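PDB 7ADK: lipoprotein from Mycoplasma mycoides subsp. capri, which probably acts as a surface-attached peptidase of the chymotrypsin-like PA clan. Local coordinates for residues M429-E434 with N585-D590; T441-G446 with V545-L550. One frame throughout, in Å; residues are numbered along the deposited sequence.

Interaction 1: M429-E434 with N585-D590; sequences MDYLDE and NYSESD
Tyr431 holds CG in the crowded position between its backbone N and carbonyl carbon, with chi1 at 56°. The residue points toward 585-590, and in this rotamer the CD2–CE2 edge of its ring meets Tyr586 and Ser587. Tyr586 answers with CG anti to its backbone N, chi1 -177°, and reaches back so that its hydroxyl meets the strand backbone. Tyr586 OH donates a hydrogen bond to Met429 O at 3.1 Å. The donor stands above the carbonyl plane, 65° out of it, so the bond does not follow a lone pair. The same hydroxyl accepts a hydrogen bond from Val593 N, so two hydrogen bonds hold this hydroxyl of a buried residue.

The two tyrosines cross obliquely. Tyr586 CD2 lies at the edge of the Tyr431 ring, near its plane, 3.9 Å from Tyr431 CD2. Further out, Tyr431 CE2 packs 3.9 Å from Ser587 CA. Ser587 OG is hydrogen-bonded to Glu588 OE2, 2.9 Å away, within its own loop.

Asp430 points away from the loop. Its OD2 is hydrogen-bonded to Tyr824 OH and Ser837 OG, while OD1 takes Leu839 N and a weak bond from Tyr431 N. The loop follows helix 575-582 and is thus tied to strand 421-433 where Met429 and Asp430 both face Tyr444, a classic beta bulge in an antiparallel sheet.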
loop_
_atom_site.group_PDB
_atom_site.type_symbol
_atom_site.label_atom_id
_atom_site.label_comp_id
_atom_site.label_asym_id
_atom_site.label_seq_id
_atom_site.Cartn_x
_atom_site.Cartn_y
_atom_site.Cartn_z
ATOM N N MET B 429 -28.300 -6.160 7.330
ATOM C CA MET B 429 -29.094 -7.383 7.289
ATOM C C MET B 429 -30.587 -7.126 7.138
ATOM O O MET B 429 -31.258 -7.867 6.432
ATOM C CB MET B 429 -28.753 -8.297 8.464
ATOM C CG MET B 429 -29.330 -7.902 9.822
ATOM S SD MET B 429 -29.459 -9.281 10.984
ATOM C CE MET B 429 -27.735 -9.451 11.420
ATOM N N ASP B 430 -31.130 -6.071 7.737
ATOM C CA ASP B 430 -32.574 -5.877 7.831
ATOM C C ASP B 430 -32.960 -4.393 7.955
ATOM O O ASP B 430 -32.128 -3.539 8.261
ATOM C CB ASP B 430 -33.090 -6.725 9.005
ATOM C CG ASP B 430 -34.597 -6.924 9.051
ATOM O OD1 ASP B 430 -35.259 -6.751 8.020
ATOM O OD2 ASP B 430 -35.131 -7.260 10.131
ATOM N N TYR B 431 -34.236 -4.089 7.734
ATOM C CA TYR B 431 -34.858 -2.815 8.083
ATOM C C TYR B 431 -36.308 -2.999 8.539
ATOM O O TYR B 431 -37.044 -3.819 8.004
ATOM C CB TYR B 431 -34.746 -1.804 6.939
ATOM C CG TYR B 431 -35.307 -2.199 5.587
ATOM C CD1 TYR B 431 -36.683 -2.106 5.316
ATOM C CD2 TYR B 431 -34.422 -2.589 4.570
ATOM C CE1 TYR B 431 -37.166 -2.378 4.027
ATOM C CE2 TYR B 431 -34.896 -2.874 3.283
ATOM C CZ TYR B 431 -36.269 -2.758 3.008
ATOM O OH TYR B 431 -36.719 -3.052 1.769
ATOM N N LEU B 432 -36.726 -2.194 9.510
ATOM C CA LEU B 432 -38.101 -2.153 9.993
ATOM C C LEU B 432 -38.980 -1.554 8.896
ATOM O O LEU B 432 -38.609 -0.545 8.307
ATOM C CB LEU B 432 -38.116 -1.337 11.292
ATOM C CG LEU B 432 -39.475 -1.155 11.964
ATOM C CD1 LEU B 432 -40.054 -2.457 12.489
ATOM C CD2 LEU B 432 -39.317 -0.213 13.141
ATOM N N ASP B 433 -40.111 -2.171 8.579
ATOM C CA ASP B 433 -40.908 -1.815 7.405
ATOM C C ASP B 433 -42.278 -1.231 7.790
ATOM O O ASP B 433 -43.248 -1.961 7.993
ATOM C CB ASP B 433 -40.966 -3.032 6.469
ATOM C CG ASP B 433 -41.560 -2.703 5.099
ATOM O OD1 ASP B 433 -42.063 -1.584 4.910
ATOM O OD2 ASP B 433 -41.479 -3.550 4.189
ATOM N N GLU B 434 -42.361 0.096 7.923
ATOM C CA GLU B 434 -43.601 0.810 8.277
ATOM C C GLU B 434 -44.464 1.158 7.045
ATOM O O GLU B 434 -45.680 1.239 7.138
ATOM C CB GLU B 434 -43.265 2.141 8.972
ATOM C CG GLU B 434 -42.318 2.050 10.180
ATOM C CD GLU B 434 -40.865 2.387 9.811
ATOM O OE1 GLU B 434 -40.471 2.236 8.634
ATOM O OE2 GLU B 434 -40.120 2.852 10.696
ATOM N N ASN B 585 -28.541 1.935 -1.453
ATOM C CA ASN B 585 -29.909 1.645 -1.852
ATOM C C ASN B 585 -30.386 0.198 -1.594
ATOM O O ASN B 585 -31.092 -0.378 -2.415
ATOM C CB ASN B 585 -30.127 2.156 -3.279
ATOM C CG ASN B 585 -31.574 2.466 -3.572
ATOM O OD1 ASN B 585 -32.465 2.401 -2.745
ATOM N ND2 ASN B 585 -31.875 2.849 -4.777
ATOM N N TYR B 586 -30.033 -0.387 -0.447
ATOM C CA TYR B 586 -30.465 -1.747 -0.047
ATOM C C TYR B 586 -31.991 -1.962 -0.049
ATOM O O TYR B 586 -32.472 -3.075 -0.266
ATOM C CB TYR B 586 -29.889 -2.046 1.349
ATOM C CG TYR B 586 -30.193 -3.436 1.866
ATOM C CD1 TYR B 586 -29.620 -4.565 1.254
ATOM C CD2 TYR B 586 -30.956 -3.620 3.035
ATOM C CE1 TYR B 586 -29.811 -5.848 1.793
ATOM C CE2 TYR B 586 -31.161 -4.907 3.572
ATOM C CZ TYR B 586 -30.585 -6.023 2.942
ATOM O OH TYR B 586 -30.724 -7.277 3.434
ATOM N N SER B 587 -32.782 -0.913 0.134
ATOM C CA SER B 587 -34.241 -0.954 -0.022
ATOM C C SER B 587 -34.679 -1.395 -1.417
ATOM O O SER B 587 -35.498 -2.299 -1.553
ATOM C CB SER B 587 -34.835 0.419 0.277
ATOM O OG SER B 587 -36.237 0.416 0.187
ATOM N N GLU B 588 -34.146 -0.780 -2.468
ATOM C CA GLU B 588 -34.588 -0.997 -3.850
ATOM C C GLU B 588 -33.752 -2.017 -4.621
ATOM O O GLU B 588 -34.198 -2.526 -5.648
ATOM C CB GLU B 588 -34.648 0.341 -4.602
ATOM C CG GLU B 588 -35.604 1.365 -3.987
ATOM C CD GLU B 588 -36.969 0.759 -3.659
ATOM O OE1 GLU B 588 -37.633 0.225 -4.569
ATOM O OE2 GLU B 588 -37.376 0.800 -2.482
ATOM N N SER B 589 -32.697 -2.573 -4.020
ATOM C CA SER B 589 -32.080 -3.847 -4.435
ATOM C C SER B 589 -32.960 -5.119 -4.302
ATOM O O SER B 589 -33.704 -5.283 -3.328
ATOM C CB SER B 589 -30.789 -4.043 -3.658
ATOM O OG SER B 589 -30.194 -5.240 -4.099
ATOM N N ASP B 590 -32.792 -6.089 -5.215
ATOM C CA ASP B 590 -33.335 -7.450 -5.067
ATOM C C ASP B 590 -32.404 -8.444 -4.332
ATOM O O ASP B 590 -32.920 -9.371 -3.703
ATOM C CB ASP B 590 -33.788 -8.005 -6.432
ATOM C CG ASP B 590 -35.172 -7.528 -6.892
ATOM O OD1 ASP B 590 -35.720 -8.099 -7.864
ATOM O OD2 ASP B 590 -35.744 -6.602 -6.290
#

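Interaction 2: T441-G446 with V545-L550; sequences TKFYFG and VDFAKL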
loop_
_atom_site.group_PDB
_atom_site.type_symbol
_atom_site.label_atom_id
_atom_site.label_comp_id
_atom_site.label_asym_id
_atom_site.label_seq_id
_atom_site.Cartn_x
_atom_site.Cartn_y
_atom_site.Cartn_z
ATOM N N THR B 441 -36.118 3.949 6.944
ATOM C CA THR B 441 -35.168 4.823 7.667
ATOM C C THR B 441 -34.424 4.161 8.833
ATOM O O THR B 441 -33.407 4.686 9.283
ATOM C CB THR B 441 -35.884 6.065 8.216
ATOM O OG1 THR B 441 -36.868 5.678 9.144
ATOM C CG2 THR B 441 -36.563 6.890 7.142
ATOM N N LYS B 442 -34.884 3.001 9.314
ATOM C CA LYS B 442 -34.385 2.329 10.517
ATOM C C LYS B 442 -33.846 0.943 10.179
ATOM O O LYS B 442 -34.593 0.051 9.791
ATOM C CB LYS B 442 -35.523 2.314 11.542
ATOM C CG LYS B 442 -35.050 2.005 12.963
ATOM C CD LYS B 442 -36.154 2.372 13.955
ATOM C CE LYS B 442 -35.629 2.353 15.383
ATOM N NZ LYS B 442 -36.338 3.313 16.250
ATOM N N PHE B 443 -32.530 0.795 10.294
ATOM C CA PHE B 443 -31.746 -0.309 9.735
ATOM C C PHE B 443 -31.016 -1.097 10.816
ATOM O O PHE B 443 -30.619 -0.536 11.831
ATOM C CB PHE B 443 -30.735 0.228 8.722
ATOM C CG PHE B 443 -31.340 0.678 7.415
ATOM C CD1 PHE B 443 -31.938 1.938 7.302
ATOM C CD2 PHE B 443 -31.308 -0.174 6.308
ATOM C CE1 PHE B 443 -32.465 2.364 6.081
ATOM C CE2 PHE B 443 -31.828 0.249 5.079
ATOM C CZ PHE B 443 -32.395 1.522 4.966
ATOM N N TYR B 444 -30.818 -2.393 10.575
ATOM C CA TYR B 444 -30.178 -3.344 11.471
ATOM C C TYR B 444 -28.971 -3.969 10.797
ATOM O O TYR B 444 -29.021 -4.379 9.633
ATOM C CB TYR B 444 -31.165 -4.407 11.947
ATOM C CG TYR B 444 -32.397 -3.823 12.579
ATOM C CD1 TYR B 444 -33.443 -3.369 11.765
ATOM C CD2 TYR B 444 -32.458 -3.633 13.965
ATOM C CE1 TYR B 444 -34.500 -2.639 12.321
ATOM C CE2 TYR B 444 -33.543 -2.942 14.522
ATOM C CZ TYR B 444 -34.537 -2.398 13.701
ATOM O OH TYR B 444 -35.482 -1.592 14.234
ATOM N N PHE B 445 -27.860 -3.972 11.522
ATOM C CA PHE B 445 -26.547 -4.366 11.044
ATOM C C PHE B 445 -25.992 -5.536 11.877
ATOM O O PHE B 445 -25.949 -5.452 13.091
ATOM C CB PHE B 445 -25.615 -3.158 11.108
ATOM C CG PHE B 445 -25.946 -2.013 10.153
ATOM C CD1 PHE B 445 -26.904 -1.033 10.471
ATOM C CD2 PHE B 445 -25.240 -1.913 8.939
ATOM C CE1 PHE B 445 -27.178 0.010 9.570
ATOM C CE2 PHE B 445 -25.490 -0.857 8.047
ATOM C CZ PHE B 445 -26.462 0.100 8.358
ATOM N N GLY B 446 -25.585 -6.626 11.226
ATOM C CA GLY B 446 -24.898 -7.734 11.856
ATOM C C GLY B 446 -23.433 -7.412 12.050
ATOM O O GLY B 446 -22.772 -6.863 11.179
ATOM N N VAL B 545 -29.486 1.260 13.708
ATOM C CA VAL B 545 -29.214 2.655 13.378
ATOM C C VAL B 545 -30.483 3.310 12.837
ATOM O O VAL B 545 -31.041 2.871 11.832
ATOM C CB VAL B 545 -28.040 2.769 12.398
ATOM C CG1 VAL B 545 -27.704 4.224 12.147
ATOM C CG2 VAL B 545 -26.771 2.092 12.897
ATOM N N ASP B 546 -30.950 4.373 13.490
ATOM C CA ASP B 546 -32.159 5.111 13.104
ATOM C C ASP B 546 -31.793 6.432 12.418
ATOM O O ASP B 546 -31.592 7.461 13.063
ATOM C CB ASP B 546 -33.061 5.278 14.335
ATOM C CG ASP B 546 -34.461 5.835 14.035
ATOM O OD1 ASP B 546 -34.709 6.360 12.936
ATOM O OD2 ASP B 546 -35.336 5.679 14.915
ATOM N N PHE B 547 -31.646 6.400 11.083
ATOM C CA PHE B 547 -31.179 7.568 10.333
ATOM C C PHE B 547 -32.170 8.742 10.348
ATOM O O PHE B 547 -31.747 9.890 10.225
ATOM C CB PHE B 547 -30.859 7.173 8.892
ATOM C CG PHE B 547 -29.689 6.226 8.752
ATOM C CD1 PHE B 547 -28.391 6.692 9.047
ATOM C CD2 PHE B 547 -29.891 4.904 8.336
ATOM C CE1 PHE B 547 -27.295 5.820 8.924
ATOM C CE2 PHE B 547 -28.791 4.034 8.202
ATOM C CZ PHE B 547 -27.501 4.500 8.504
ATOM N N ALA B 548 -33.471 8.501 10.583
ATOM C CA ALA B 548 -34.465 9.562 10.740
ATOM C C ALA B 548 -34.260 10.403 12.016
ATOM O O ALA B 548 -34.826 11.493 12.136
ATOM C CB ALA B 548 -35.858 8.960 10.707
ATOM N N LYS B 549 -33.400 9.953 12.944
ATOM C CA LYS B 549 -32.806 10.778 14.005
ATOM C C LYS B 549 -31.280 10.692 14.055
ATOM O O LYS B 549 -30.696 10.764 15.118
ATOM C CB LYS B 549 -33.501 10.599 15.366
ATOM C CG LYS B 549 -33.449 9.188 15.957
ATOM C CD LYS B 549 -33.927 9.181 17.410
ATOM C CE LYS B 549 -34.347 7.788 17.837
ATOM N NZ LYS B 549 -34.668 7.681 19.255
ATOM N N LEU B 550 -30.626 10.594 12.901
ATOM C CA LEU B 550 -29.228 11.017 12.721
ATOM C C LEU B 550 -29.114 12.139 11.682
ATOM O O LEU B 550 -28.209 12.964 11.770
ATOM C CB LEU B 550 -28.332 9.842 12.307
ATOM C CG LEU B 550 -28.007 8.801 13.377
ATOM C CD1 LEU B 550 -27.166 7.710 12.758
ATOM C CD2 LEU B 550 -27.220 9.380 14.540
#
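Lys442 NZ and Asp546 OD2 form a salt bridge at 2.9 Å across two antiparallel strands of a sheet consistent with the chymotrypsin-like fold. Lys442 and Asp546 are a non-hydrogen-bonded pair with side chains on the same face. The lysine chain is extended and lies across the aspartate, and its ammonium meets OD2 from above the carboxylate plane. Glu544 adds a long, weak ion pair to the same NZ.

Next to them, Phe443 and Val545 make a hydrogen-bonded pair. Phe443 N reaches Val545 O at 3.0 Å, nearly straight at 179°. Val545 N returns to Phe443 O at 2.8 Å, close to the C=O axis. Where the second strand turns into a 3-10 segment, Phe547 N still bonds Thr441 O at 3.0 Å, but more bent, at 141°.

On the face of Phe443 and Val545 the packing is apolar. Phe443 CD1 sits at the edge of the Phe547 ring, 3.7 Å from Phe547 CD2, with the planes turned 63° apart. Ile579 of helix 575-582 touches both side chains. Phe445 CE1 touches Val545 CG2 at 3.9 Å. The other branch, Val545 CG1, lies 3.6 Å above one face of the Phe547 ring, offset toward its rim.

Both contacts are buried and each uses a strand of the same antiparallel sheet, with centres about 11 Å apart. Strand 421-433 carries interaction 1 and neighbours strand 442-447, which carries interaction 2. Met429 N probably bonds Tyr444 O at 3.0 Å, and Asp430 O probably bonds Tyr444 N, so the strands of the two contacts are paired side by side. Their chemistry differs with place. Interaction 2 joins strand to strand with paired backbone bonds, a salt bridge on one face and aromatic packing on the other. Interaction 1 joins a strand to an irregular loop, with one side-chain hydroxyl reaching the backbone and two tyrosines in contact. Helix 575-582 packs on interaction 2, and the loop after it provides one side of interaction 1.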